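Local structure of isomerase/lactonizing enzyme (Agrobacterium tumefaciens, 1RVK) at residues E7-R12 with T39-D44; E47-T52 with L108-G113; G282-G287 with T312-H317; D344-L349 with E369-T374. The protein is of unknown function but, as a magnesium-binding member of the enolase superfamily, probably promotes chemistry that starts by taking a proton from beside a substrate carboxylate. One frame throughout, in Å; residues are numbered along the deposited sequence.

Interaction 1. Residues E7-R12 with T39-D44; sequences EVRVFR and TVRTED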
loop_
_atom_site.group_PDB
_atom_site.type_symbol
_atom_site.label_atom_id
_atom_site.label_comp_id
_atom_site.label_asym_id
_atom_site.label_seq_id
_atom_site.Cartn_x
_atom_site.Cartn_y
_atom_site.Cartn_z
ATOM N N GLU A 7 -5.600 11.915 -20.002
ATOM C CA GLU A 7 -6.964 12.221 -19.592
ATOM C C GLU A 7 -7.339 11.664 -18.226
ATOM O O GLU A 7 -6.844 10.621 -17.807
ATOM C CB GLU A 7 -7.939 11.678 -20.636
ATOM C CG GLU A 7 -7.487 11.922 -22.070
ATOM C CD GLU A 7 -8.349 11.202 -23.091
ATOM O OE1 GLU A 7 -8.739 10.041 -22.833
ATOM O OE2 GLU A 7 -8.623 11.792 -24.159
ATOM N N VAL A 8 -8.229 12.374 -17.544
ATOM C CA VAL A 8 -8.705 11.959 -16.234
ATOM C C VAL A 8 -10.218 11.822 -16.288
ATOM O O VAL A 8 -10.916 12.726 -16.745
ATOM C CB VAL A 8 -8.341 12.989 -15.142
ATOM C CG1 VAL A 8 -8.965 12.578 -13.808
ATOM C CG2 VAL A 8 -6.826 13.085 -15.007
ATOM N N ARG A 9 -10.714 10.680 -15.829
ATOM C CA ARG A 9 -12.145 10.419 -15.800
ATOM C C ARG A 9 -12.537 10.134 -14.361
ATOM O O ARG A 9 -12.053 9.178 -13.752
ATOM C CB ARG A 9 -12.490 9.214 -16.684
ATOM C CG ARG A 9 -12.257 9.450 -18.170
ATOM C CD ARG A 9 -12.549 8.200 -18.983
ATOM N NE ARG A 9 -12.548 8.474 -20.418
ATOM C CZ ARG A 9 -11.479 8.850 -21.115
ATOM N NH1 ARG A 9 -10.305 8.995 -20.514
ATOM N NH2 ARG A 9 -11.585 9.086 -22.417
ATOM N N VAL A 10 -13.399 10.983 -13.814
ATOM C CA VAL A 10 -13.861 10.814 -12.447
ATOM C C VAL A 10 -15.229 10.148 -12.484
ATOM O O VAL A 10 -16.103 10.541 -13.260
ATOM C CB VAL A 10 -13.967 12.173 -11.720
ATOM C CG1 VAL A 10 -14.360 11.961 -10.263
ATOM C CG2 VAL A 10 -12.636 12.907 -11.803
ATOM N N PHE A 11 -15.405 9.129 -11.651
ATOM C CA PHE A 11 -16.666 8.406 -11.596
ATOM C C PHE A 11 -16.994 8.059 -10.152
ATOM O O PHE A 11 -16.161 8.236 -9.261
ATOM C CB PHE A 11 -16.577 7.122 -12.422
ATOM C CG PHE A 11 -15.524 6.164 -11.941
ATOM C CD1 PHE A 11 -14.184 6.362 -12.260
ATOM C CD2 PHE A 11 -15.873 5.071 -11.150
ATOM C CE1 PHE A 11 -13.202 5.483 -11.799
ATOM C CE2 PHE A 11 -14.902 4.186 -10.683
ATOM C CZ PHE A 11 -13.562 4.393 -11.009
ATOM N N ARG A 12 -18.207 7.561 -9.926
ATOM C CA ARG A 12 -18.643 7.194 -8.583
ATOM C C ARG A 12 -18.610 5.681 -8.370
ATOM O O ARG A 12 -19.156 4.922 -9.168
ATOM C CB ARG A 12 -20.074 7.685 -8.334
ATOM C CG ARG A 12 -20.370 9.090 -8.836
ATOM C CD ARG A 12 -21.879 9.312 -8.960
ATOM N NE ARG A 12 -22.205 10.460 -9.805
ATOM C CZ ARG A 12 -21.960 11.726 -9.478
ATOM N NH1 ARG A 12 -21.384 12.015 -8.318
ATOM N NH2 ARG A 12 -22.282 12.706 -10.313
ATOM N N THR A 39 -5.665 8.129 -17.727
ATOM C CA THR A 39 -5.377 7.382 -18.950
ATOM C C THR A 39 -4.326 8.108 -19.789
ATOM O O THR A 39 -4.419 9.316 -20.009
ATOM C CB THR A 39 -6.643 7.196 -19.830
ATOM O OG1 THR A 39 -7.576 6.326 -19.170
ATOM C CG2 THR A 39 -6.270 6.593 -21.178
ATOM N N VAL A 40 -3.321 7.365 -20.238
ATOM C CA VAL A 40 -2.271 7.912 -21.090
ATOM C C VAL A 40 -2.415 7.210 -22.440
ATOM O O VAL A 40 -2.451 5.979 -22.501
ATOM C CB VAL A 40 -0.867 7.628 -20.512
ATOM C CG1 VAL A 40 0.206 8.198 -21.439
ATOM C CG2 VAL A 40 -0.745 8.241 -19.121
ATOM N N ARG A 41 -2.507 7.986 -23.518
ATOM C CA ARG A 41 -2.671 7.413 -24.851
ATOM C C ARG A 41 -1.561 7.833 -25.806
ATOM O O ARG A 41 -1.056 8.954 -25.735
ATOM C CB ARG A 41 -4.030 7.825 -25.438
ATOM C CG ARG A 41 -4.323 7.233 -26.813
ATOM C CD ARG A 41 -5.649 7.739 -27.386
ATOM N NE ARG A 41 -6.765 7.498 -26.476
ATOM C CZ ARG A 41 -7.327 8.430 -25.714
ATOM N NH1 ARG A 41 -6.884 9.680 -25.750
ATOM N NH2 ARG A 41 -8.328 8.112 -24.905
ATOM N N THR A 42 -1.189 6.926 -26.706
ATOM C CA THR A 42 -0.143 7.196 -27.687
ATOM C C THR A 42 -0.725 7.365 -29.095
ATOM O O THR A 42 -1.917 7.149 -29.315
ATOM C CB THR A 42 0.901 6.064 -27.704
ATOM O OG1 THR A 42 0.241 4.804 -27.871
ATOM C CG2 THR A 42 1.686 6.045 -26.399
ATOM N N GLU A 43 0.129 7.749 -30.041
ATOM C CA GLU A 43 -0.281 7.967 -31.430
ATOM C C GLU A 43 -1.075 6.814 -32.034
ATOM O O GLU A 43 -2.063 7.035 -32.737
ATOM C CB GLU A 43 0.946 8.207 -32.313
ATOM C CG GLU A 43 1.849 9.333 -31.863
ATOM C CD GLU A 43 3.141 9.386 -32.661
ATOM O OE1 GLU A 43 3.891 8.378 -32.659
ATOM O OE2 GLU A 43 3.402 10.436 -33.288
ATOM N N ASP A 44 -0.636 5.590 -31.766
ATOM C CA ASP A 44 -1.296 4.408 -32.313
ATOM C C ASP A 44 -2.579 4.008 -31.591
ATOM O O ASP A 44 -3.184 2.984 -31.911
ATOM C CB ASP A 44 -0.323 3.225 -32.329
ATOM C CG ASP A 44 0.117 2.810 -30.939
ATOM O OD1 ASP A 44 0.891 1.838 -30.831
ATOM O OD2 ASP A 44 -0.312 3.450 -29.958
HETATM O O HOH W 1 -9.240 8.046 -17.878
#
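E7 and T39 form an antiparallel, hydrogen-bonded pair between the first two strands of the three-stranded sheet in the N-terminal domain of this enolase-superfamily protein. Backbone bonds run both ways: E7 N to T39 O is 2.9 Å and T39 N to E7 O is 2.8 Å, both nearly straight. The segments run antiparallel with a twist, their directions 144° apart, and pairing continues at R9 with M37.

Charge accounts for most of the side-chain contact, as a salt-bridge network of E7, R9 and R41. R41 grips the carboxylate end-on, one nitrogen to each oxygen: NH2 to E7 OE1 at 2.9 Å and NH1 to E7 OE2 at 3.2 Å. The guanidinium and carboxylate planes stand 72° apart, and both oxygens are met from above the carboxylate plane. R9, on E7's strand, points NH1 and NH2 both at E7 OE1, which thus accepts three N-H groups. That shared anion probably offsets the repulsion between R9 NH2 and R41 NH2, 4.2 Å apart. R41 NE has a further partner in E47 of the third strand.

Water completes the contact. T39 OG1, also bonded to H49, lies 2.7 Å from a water that accepts from R9 NH1.

Interaction 2. Residues E47-T52 with L108-G113; sequences EGHSFT and LWDLAG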
loop_
_atom_site.group_PDB
_atom_site.type_symbol
_atom_site.label_atom_id
_atom_site.label_comp_id
_atom_site.label_asym_id
_atom_site.label_seq_id
_atom_site.Cartn_x
_atom_site.Cartn_y
_atom_site.Cartn_z
ATOM N N GLU A 47 -3.410 2.489 -24.936
ATOM C CA GLU A 47 -3.680 3.213 -23.697
ATOM C C GLU A 47 -3.169 2.489 -22.461
ATOM O O GLU A 47 -3.005 1.267 -22.465
ATOM C CB GLU A 47 -5.188 3.450 -23.537
ATOM C CG GLU A 47 -5.792 4.371 -24.584
ATOM C CD GLU A 47 -7.306 4.472 -24.485
ATOM O OE1 GLU A 47 -7.895 5.281 -25.229
ATOM O OE2 GLU A 47 -7.909 3.744 -23.670
ATOM N N GLY A 48 -2.924 3.276 -21.415
ATOM C CA GLY A 48 -2.469 2.766 -20.135
ATOM C C GLY A 48 -3.321 3.474 -19.094
ATOM O O GLY A 48 -3.594 4.669 -19.236
ATOM N N HIS A 49 -3.733 2.762 -18.048
ATOM C CA HIS A 49 -4.599 3.347 -17.025
ATOM C C HIS A 49 -4.130 3.100 -15.596
ATOM O O HIS A 49 -3.408 2.142 -15.324
ATOM C CB HIS A 49 -6.010 2.763 -17.145
ATOM C CG HIS A 49 -6.478 2.580 -18.552
ATOM N ND1 HIS A 49 -6.997 3.611 -19.305
ATOM C CD2 HIS A 49 -6.484 1.488 -19.353
ATOM C CE1 HIS A 49 -7.304 3.162 -20.509
ATOM N NE2 HIS A 49 -7.003 1.878 -20.565
ATOM N N SER A 50 -4.572 3.962 -14.686
ATOM C CA SER A 50 -4.249 3.822 -13.273
ATOM C C SER A 50 -5.260 4.617 -12.449
ATOM O O SER A 50 -5.720 5.677 -12.872
ATOM C CB SER A 50 -2.822 4.302 -12.993
ATOM O OG SER A 50 -2.346 3.734 -11.784
ATOM N N PHE A 51 -5.600 4.100 -11.271
ATOM C CA PHE A 51 -6.589 4.728 -10.400
ATOM C C PHE A 51 -6.011 5.470 -9.202
ATOM O O PHE A 51 -4.965 5.095 -8.674
ATOM C CB PHE A 51 -7.557 3.657 -9.893
ATOM C CG PHE A 51 -8.333 2.984 -10.984
ATOM C CD1 PHE A 51 -9.496 3.559 -11.480
ATOM C CD2 PHE A 51 -7.876 1.795 -11.549
ATOM C CE1 PHE A 51 -10.198 2.961 -12.527
ATOM C CE2 PHE A 51 -8.570 1.190 -12.596
ATOM C CZ PHE A 51 -9.733 1.776 -13.086
ATOM N N THR A 52 -6.707 6.523 -8.778
ATOM C CA THR A 52 -6.293 7.308 -7.617
ATOM C C THR A 52 -7.418 8.248 -7.204
ATOM O O THR A 52 -8.460 8.304 -7.856
ATOM C CB THR A 52 -5.024 8.145 -7.905
ATOM O OG1 THR A 52 -4.487 8.632 -6.669
ATOM C CG2 THR A 52 -5.347 9.324 -8.812
ATOM N N LEU A 108 2.000 4.679 -16.994
ATOM C CA LEU A 108 3.033 4.480 -18.008
ATOM C C LEU A 108 3.438 3.012 -18.080
ATOM O O LEU A 108 3.678 2.480 -19.163
ATOM C CB LEU A 108 4.253 5.353 -17.701
ATOM C CG LEU A 108 4.485 6.641 -18.503
ATOM C CD1 LEU A 108 3.210 7.142 -19.153
ATOM C CD2 LEU A 108 5.091 7.684 -17.586
ATOM N N TRP A 109 3.529 2.357 -16.926
ATOM C CA TRP A 109 3.875 0.940 -16.906
ATOM C C TRP A 109 2.737 0.124 -17.517
ATOM O O TRP A 109 2.976 -0.822 -18.271
ATOM C CB TRP A 109 4.125 0.459 -15.476
ATOM C CG TRP A 109 5.538 0.629 -15.013
ATOM C CD1 TRP A 109 6.013 1.567 -14.139
ATOM C CD2 TRP A 109 6.660 -0.180 -15.383
ATOM N NE1 TRP A 109 7.363 1.390 -13.942
ATOM C CE2 TRP A 109 7.784 0.323 -14.693
ATOM C CE3 TRP A 109 6.823 -1.281 -16.233
ATOM C CZ2 TRP A 109 9.059 -0.241 -14.826
ATOM C CZ3 TRP A 109 8.089 -1.843 -16.364
ATOM C CH2 TRP A 109 9.190 -1.320 -15.663
ATOM N N ASP A 110 1.499 0.488 -17.188
ATOM C CA ASP A 110 0.343 -0.227 -17.725
ATOM C C ASP A 110 0.298 -0.065 -19.242
ATOM O O ASP A 110 -0.025 -1.005 -19.966
ATOM C CB ASP A 110 -0.954 0.304 -17.104
ATOM C CG ASP A 110 -2.167 -0.533 -17.479
ATOM O OD1 ASP A 110 -2.150 -1.752 -17.211
ATOM O OD2 ASP A 110 -3.139 0.025 -18.034
ATOM N N LEU A 111 0.634 1.130 -19.716
ATOM C CA LEU A 111 0.641 1.413 -21.147
ATOM C C LEU A 111 1.661 0.542 -21.876
ATOM O O LEU A 111 1.374 -0.002 -22.941
ATOM C CB LEU A 111 0.953 2.893 -21.387
ATOM C CG LEU A 111 1.207 3.330 -22.834
ATOM C CD1 LEU A 111 -0.007 3.036 -23.706
ATOM C CD2 LEU A 111 1.524 4.814 -22.854
ATOM N N ALA A 112 2.858 0.416 -21.309
ATOM C CA ALA A 112 3.895 -0.400 -21.930
ATOM C C ALA A 112 3.474 -1.865 -21.932
ATOM O O ALA A 112 3.656 -2.570 -22.924
ATOM C CB ALA A 112 5.217 -0.237 -21.181
ATOM N N GLY A 113 2.907 -2.316 -20.815
ATOM C CA GLY A 113 2.469 -3.698 -20.706
ATOM C C GLY A 113 1.337 -4.042 -21.656
ATOM O O GLY A 113 1.369 -5.074 -22.330
#
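G48 and L111 bring strand 47-52 and helix 98-116 close, with their CA atoms 3.5 Å apart and the segment axes 5.7 Å apart at 143°. This is helix-on-sheet packing within the N-terminal domain of the enolase superfamily, where the helix lies against the three-stranded sheet, here on its edge strand 47-52. Having no side chain, G48 lets its CA approach L111 N to 3.5 Å, backbone directly on backbone.

L111 packs beside the strand. Its CB rests 3.6 Å from G48 CA, while the CD1 branch reaches back over the peptide and comes 3.4 Å from E47 C. CG, anti to the backbone N (chi1 171°), is set toward the start of the strand; the side chain also packs on T42 of the neighbouring strand 30-42.

The polar tie is made by D110. Its OD2 accepts the H49 backbone N-H at 2.8 Å in a nearly straight bond, met on the anti side and close to the carboxylate plane. The same oxygen is salt-bridged to R114 one turn further along the helix, and OD1 accepts from L367 N of the C-terminal domain, so this buried carboxylate has partners at both oxygens. The H49 ring lies obliquely to it, with CD2 3.9 Å from D110 OD2.

Interaction 3. Residues G282-G287 with T312-H317; sequences GVNDVG and TAMNLH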
loop_
_atom_site.group_PDB
_atom_site.type_symbol
_atom_site.label_atom_id
_atom_site.label_comp_id
_atom_site.label_asym_id
_atom_site.label_seq_id
_atom_site.Cartn_x
_atom_site.Cartn_y
_atom_site.Cartn_z
ATOM N N GLY A 282 6.483 1.405 -0.874
ATOM C CA GLY A 282 5.127 1.265 -1.361
ATOM C C GLY A 282 5.019 2.141 -2.585
ATOM O O GLY A 282 5.600 3.225 -2.613
ATOM N N VAL A 283 4.292 1.684 -3.597
ATOM C CA VAL A 283 4.155 2.473 -4.817
ATOM C C VAL A 283 3.643 3.881 -4.532
ATOM O O VAL A 283 4.182 4.861 -5.053
ATOM C CB VAL A 283 3.226 1.771 -5.825
ATOM C CG1 VAL A 283 2.954 2.682 -7.010
ATOM C CG2 VAL A 283 3.882 0.479 -6.299
ATOM N N ASN A 284 2.613 3.995 -3.699
ATOM C CA ASN A 284 2.076 5.314 -3.380
ATOM C C ASN A 284 2.993 6.122 -2.474
ATOM O O ASN A 284 2.966 7.354 -2.488
ATOM C CB ASN A 284 0.701 5.200 -2.714
ATOM C CG ASN A 284 -0.407 4.990 -3.715
ATOM O OD1 ASN A 284 -0.196 5.119 -4.918
ATOM N ND2 ASN A 284 -1.602 4.678 -3.224
ATOM N N ASP A 285 3.809 5.427 -1.690
ATOM C CA ASP A 285 4.696 6.096 -0.756
ATOM C C ASP A 285 5.976 6.666 -1.348
ATOM O O ASP A 285 6.486 7.673 -0.855
ATOM C CB ASP A 285 5.044 5.143 0.385
ATOM C CG ASP A 285 3.812 4.615 1.087
ATOM O OD1 ASP A 285 3.076 5.423 1.699
ATOM O OD2 ASP A 285 3.574 3.394 1.014
ATOM N N VAL A 286 6.498 6.042 -2.396
ATOM C CA VAL A 286 7.740 6.535 -2.982
ATOM C C VAL A 286 7.602 7.110 -4.382
ATOM O O VAL A 286 8.602 7.425 -5.028
ATOM C CB VAL A 286 8.828 5.442 -2.984
ATOM C CG1 VAL A 286 9.058 4.949 -1.557
ATOM C CG2 VAL A 286 8.425 4.295 -3.897
ATOM N N GLY A 287 6.367 7.244 -4.855
ATOM C CA GLY A 287 6.156 7.839 -6.163
ATOM C C GLY A 287 6.072 6.948 -7.383
ATOM O O GLY A 287 6.393 7.392 -8.485
ATOM N N THR A 312 -3.626 -3.864 -4.193
ATOM C CA THR A 312 -3.880 -3.527 -5.601
ATOM C C THR A 312 -2.726 -3.947 -6.511
ATOM O O THR A 312 -1.597 -4.170 -6.061
ATOM C CB THR A 312 -4.203 -2.016 -5.846
ATOM O OG1 THR A 312 -2.996 -1.247 -5.866
ATOM C CG2 THR A 312 -5.148 -1.481 -4.768
ATOM N N ALA A 313 -3.035 -4.056 -7.796
ATOM C CA ALA A 313 -2.088 -4.487 -8.816
ATOM C C ALA A 313 -0.708 -3.845 -8.807
ATOM O O ALA A 313 0.300 -4.545 -8.909
ATOM C CB ALA A 313 -2.716 -4.316 -10.192
HETATM N N MSE A 314 -0.655 -2.522 -8.702
HETATM C CA MSE A 314 0.627 -1.822 -8.727
HETATM C C MSE A 314 1.629 -2.374 -7.718
HETATM O O MSE A 314 2.808 -2.552 -8.038
HETATM C CB MSE A 314 0.420 -0.325 -8.496
HETATM C CG MSE A 314 -0.272 0.027 -7.197
HETATM SE SE MSE A 314 -0.779 1.900 -7.170
HETATM C CE MSE A 314 -1.176 2.051 -5.285
ATOM N N ASN A 315 1.164 -2.653 -6.505
ATOM C CA ASN A 315 2.049 -3.187 -5.480
ATOM C C ASN A 315 2.295 -4.677 -5.666
ATOM O O ASN A 315 3.397 -5.162 -5.403
ATOM C CB ASN A 315 1.475 -2.915 -4.084
ATOM C CG ASN A 315 1.573 -1.457 -3.702
ATOM O OD1 ASN A 315 2.669 -0.895 -3.653
ATOM N ND2 ASN A 315 0.432 -0.830 -3.440
ATOM N N LEU A 316 1.277 -5.404 -6.121
ATOM C CA LEU A 316 1.421 -6.839 -6.340
ATOM C C LEU A 316 2.503 -7.126 -7.381
ATOM O O LEU A 316 3.281 -8.071 -7.240
ATOM C CB LEU A 316 0.090 -7.450 -6.799
ATOM C CG LEU A 316 0.084 -8.957 -7.079
ATOM C CD1 LEU A 316 0.540 -9.720 -5.844
ATOM C CD2 LEU A 316 -1.317 -9.398 -7.489
ATOM N N HIS A 317 2.558 -6.311 -8.431
ATOM C CA HIS A 317 3.556 -6.528 -9.469
ATOM C C HIS A 317 4.977 -6.289 -8.965
ATOM O O HIS A 317 5.909 -6.968 -9.391
ATOM C CB HIS A 317 3.243 -5.657 -10.687
ATOM C CG HIS A 317 2.169 -6.229 -11.561
ATOM N ND1 HIS A 317 2.443 -7.049 -12.634
ATOM C CD2 HIS A 317 0.819 -6.160 -11.477
ATOM C CE1 HIS A 317 1.310 -7.463 -13.172
ATOM N NE2 HIS A 317 0.309 -6.938 -12.489
HETATM O O HOH W 2 1.327 1.728 -1.873
#
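V283 and N284 of the short, weakly bonded helix 283-286 meet M314 and N315 at the start of helix 313-321. T312 occupies the N-cap position of the latter helix; its side chain makes no capping bond, and its carbonyl O takes the first regular helical bond, from L316 N. A313 faces elsewhere, onto L367 and E369.

M314, a selenomethionine, points at the other segment. Its CG lies between the backbone N and the carbonyl carbon (chi1 58°), and from there the chain extends fully. SE passes 3.8 Å from V283 CG1 in an apolar contact. The terminal CE reaches the N284 amide, 3.2 Å from OD1 and 3.4 Å from ND2, and the two side chains cross at about a right angle.

N315 supplies the direct polar link. Its OD1 accepts V283 N at 3.0 Å, nearly straight (169°) and in the plane of the amide carbonyl, while V283 CG2 crowds the same oxygen at 3.2 Å. The other arm, ND2, donates to N311 O and to a water 3.1 Å away, which also accepts N284 N. Both amide ends are engaged, which would fix the flip of the group.

H317 is held at both ring nitrogens by Y121 N and, weakly, L367 O. The two helices follow neighbouring parallel strands, 278-281 and 306-308, of the barrel domain, and sit at their C-terminal ends, with G282 about 10 Å from the magnesium ion held by D206, E232 and E258. Helix 98-116 of the N-terminal domain packs on V283, N284 and M314 through C106, A102 and R99.

Interaction 4. Residues D344-L349 with E369-T374; sequences DYLKSL and EDIDFT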
loop_
_atom_site.group_PDB
_atom_site.type_symbol
_atom_site.label_atom_id
_atom_site.label_comp_id
_atom_site.label_asym_id
_atom_site.label_seq_id
_atom_site.Cartn_x
_atom_site.Cartn_y
_atom_site.Cartn_z
ATOM N N ASP A 344 -16.702 -2.461 -7.768
ATOM C CA ASP A 344 -17.696 -2.449 -8.834
ATOM C C ASP A 344 -17.155 -1.999 -10.189
ATOM O O ASP A 344 -17.743 -2.316 -11.227
ATOM C CB ASP A 344 -18.923 -1.603 -8.442
ATOM C CG ASP A 344 -18.565 -0.216 -7.924
ATOM O OD1 ASP A 344 -17.401 0.218 -8.065
ATOM O OD2 ASP A 344 -19.474 0.449 -7.373
ATOM N N TYR A 345 -16.033 -1.284 -10.196
ATOM C CA TYR A 345 -15.460 -0.812 -11.454
ATOM C C TYR A 345 -14.417 -1.757 -12.055
ATOM O O TYR A 345 -13.785 -1.441 -13.065
ATOM C CB TYR A 345 -14.878 0.602 -11.276
ATOM C CG TYR A 345 -13.793 0.730 -10.225
ATOM C CD1 TYR A 345 -12.455 0.510 -10.546
ATOM C CD2 TYR A 345 -14.107 1.076 -8.911
ATOM C CE1 TYR A 345 -11.452 0.629 -9.585
ATOM C CE2 TYR A 345 -13.111 1.200 -7.937
ATOM C CZ TYR A 345 -11.787 0.976 -8.283
ATOM O OH TYR A 345 -10.798 1.097 -7.329
ATOM N N LEU A 346 -14.258 -2.922 -11.436
ATOM C CA LEU A 346 -13.318 -3.942 -11.895
ATOM C C LEU A 346 -14.106 -5.236 -12.109
ATOM O O LEU A 346 -14.860 -5.652 -11.234
ATOM C CB LEU A 346 -12.221 -4.153 -10.843
ATOM C CG LEU A 346 -10.819 -3.602 -11.126
ATOM C CD1 LEU A 346 -10.888 -2.272 -11.844
ATOM C CD2 LEU A 346 -10.055 -3.480 -9.812
ATOM N N LYS A 347 -13.935 -5.866 -13.265
ATOM C CA LYS A 347 -14.664 -7.096 -13.575
ATOM C C LYS A 347 -14.169 -8.322 -12.811
ATOM O O LYS A 347 -14.932 -9.258 -12.572
ATOM C CB LYS A 347 -14.600 -7.387 -15.078
ATOM C CG LYS A 347 -15.220 -6.316 -15.966
ATOM C CD LYS A 347 -15.244 -6.782 -17.419
ATOM C CE LYS A 347 -15.877 -5.757 -18.340
ATOM N NZ LYS A 347 -15.079 -4.509 -18.401
ATOM N N SER A 348 -12.891 -8.315 -12.439
ATOM C CA SER A 348 -12.288 -9.432 -11.711
ATOM C C SER A 348 -11.313 -8.868 -10.690
ATOM O O SER A 348 -10.930 -7.703 -10.779
ATOM C CB SER A 348 -11.520 -10.347 -12.672
ATOM O OG SER A 348 -12.350 -10.817 -13.721
ATOM N N LEU A 349 -10.907 -9.696 -9.732
ATOM C CA LEU A 349 -9.962 -9.265 -8.707
ATOM C C LEU A 349 -8.549 -9.201 -9.262
ATOM O O LEU A 349 -8.153 -10.022 -10.089
ATOM C CB LEU A 349 -9.960 -10.230 -7.518
ATOM C CG LEU A 349 -11.187 -10.316 -6.608
ATOM C CD1 LEU A 349 -11.393 -8.988 -5.909
ATOM C CD2 LEU A 349 -12.413 -10.701 -7.422
ATOM N N GLU A 369 -5.351 -4.901 -14.398
ATOM C CA GLU A 369 -6.612 -4.517 -13.786
ATOM C C GLU A 369 -7.700 -4.699 -14.848
ATOM O O GLU A 369 -7.644 -4.105 -15.926
ATOM C CB GLU A 369 -6.537 -3.073 -13.270
ATOM C CG GLU A 369 -5.426 -2.888 -12.224
ATOM C CD GLU A 369 -5.439 -1.535 -11.528
ATOM O OE1 GLU A 369 -5.461 -0.498 -12.219
ATOM O OE2 GLU A 369 -5.412 -1.505 -10.278
ATOM N N ASP A 370 -8.665 -5.559 -14.539
ATOM C CA ASP A 370 -9.775 -5.881 -15.443
ATOM C C ASP A 370 -10.818 -4.772 -15.330
ATOM O O ASP A 370 -11.845 -4.925 -14.666
ATOM C CB ASP A 370 -10.374 -7.231 -15.031
ATOM C CG ASP A 370 -11.187 -7.882 -16.136
ATOM O OD1 ASP A 370 -11.715 -8.990 -15.900
ATOM O OD2 ASP A 370 -11.295 -7.295 -17.233
ATOM N N ILE A 371 -10.542 -3.655 -15.996
ATOM C CA ILE A 371 -11.396 -2.478 -15.937
ATOM C C ILE A 371 -12.752 -2.563 -16.630
ATOM O O ILE A 371 -12.849 -2.938 -17.798
ATOM C CB ILE A 371 -10.634 -1.254 -16.484
ATOM C CG1 ILE A 371 -9.288 -1.137 -15.762
ATOM C CG2 ILE A 371 -11.456 0.011 -16.281
ATOM C CD1 ILE A 371 -8.370 -0.078 -16.323
ATOM N N ASP A 372 -13.800 -2.207 -15.892
ATOM C CA ASP A 372 -15.154 -2.207 -16.435
ATOM C C ASP A 372 -15.387 -0.788 -16.944
ATOM O O ASP A 372 -15.950 0.048 -16.237
ATOM C CB ASP A 372 -16.174 -2.539 -15.342
ATOM C CG ASP A 372 -17.566 -2.822 -15.900
ATOM O OD1 ASP A 372 -17.901 -2.294 -16.982
ATOM O OD2 ASP A 372 -18.332 -3.562 -15.246
ATOM N N PHE A 373 -14.937 -0.516 -18.165
ATOM C CA PHE A 373 -15.082 0.815 -18.748
ATOM C C PHE A 373 -16.537 1.250 -18.892
ATOM O O PHE A 373 -16.849 2.438 -18.794
ATOM C CB PHE A 373 -14.383 0.880 -20.107
ATOM C CG PHE A 373 -12.897 0.679 -20.029
ATOM C CD1 PHE A 373 -12.343 -0.589 -20.180
ATOM C CD2 PHE A 373 -12.052 1.753 -19.773
ATOM C CE1 PHE A 373 -10.968 -0.785 -20.076
ATOM C CE2 PHE A 373 -10.675 1.569 -19.665
ATOM C CZ PHE A 373 -10.132 0.296 -19.817
ATOM N N THR A 374 -17.423 0.286 -19.119
ATOM C CA THR A 374 -18.843 0.590 -19.264
ATOM C C THR A 374 -19.410 1.128 -17.955
ATOM O O THR A 374 -20.176 2.090 -17.955
ATOM C CB THR A 374 -19.638 -0.659 -19.685
ATOM O OG1 THR A 374 -19.167 -1.111 -20.960
ATOM C CG2 THR A 374 -21.120 -0.340 -19.780
HETATM O O HOH W 3 -17.546 -4.893 -12.940
HETATM O O HOH W 4 -15.874 -2.710 -20.480
HETATM O O HOH W 5 -8.546 -6.490 -11.805
#
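L346 and I371 form a single backbone bridge at the protein surface, joining two loops of the enolase-type barrel domain: the one between strands 328-333 and 358-360, and the one leading into helix 373-378. Two backbone bonds flank it. D372 N gives to Y345 O at 2.9 Å, approaching from above the carbonyl plane, and K347 N gives to D370 O at 2.7 Å. D370 is the centre of an inverse gamma turn, and its carbonyl also receives a CA-H...O contact from L346. The apolar share is light, with L346 CD1 4.4 Å from I371 CG1. I371 turns away, onto M37 and H49 of the N-terminal sheet.

D370 CG is anti to the backbone N (chi1 -161°), on the side of K347 and S348, which its carboxylate meets. S348 OG donates to D370 OD1 at 2.9 Å, the acceptor using its anti lone pair, and K347 CB packs on that oxygen at 3.4 Å. A water between S348 O and D370 N adds a second, backbone link between these two residues.

K347 crosses D370 and D372 at about a right angle, reaching the helix start. D372 is the N-cap, its OD1 accepting F375 N; the salt bridge from K347 to this OD1 is long, 3.9 Å. The bend at chi4 (65°) sets the ammonium near the first turn, where K347 NZ donates to a water 2.9 Å away that also accepts, weakly, F373 N.

From the N terminus the four contacts close in series; none nests within or crosses another. Interaction 1 closes over 26 residues, mostly strand, pairing the first and second long strands. The chain continues directly into strand 47-52, and interaction 2 spans 55 residues, largely helical, to lay helix 98-116 on that strand. Interaction 3 joins the helices that follow the neighbouring barrel strands 278-281 and 306-308, across 24 residues, and interaction 4 closes the last loop, of 19. Interaction 4 also reaches back to the N-terminal domain: Y345 meets the F11 ring edge-to-face and packs on F51, and F373 meets H49. A313 packing on E369 connects interactions 3 and 4.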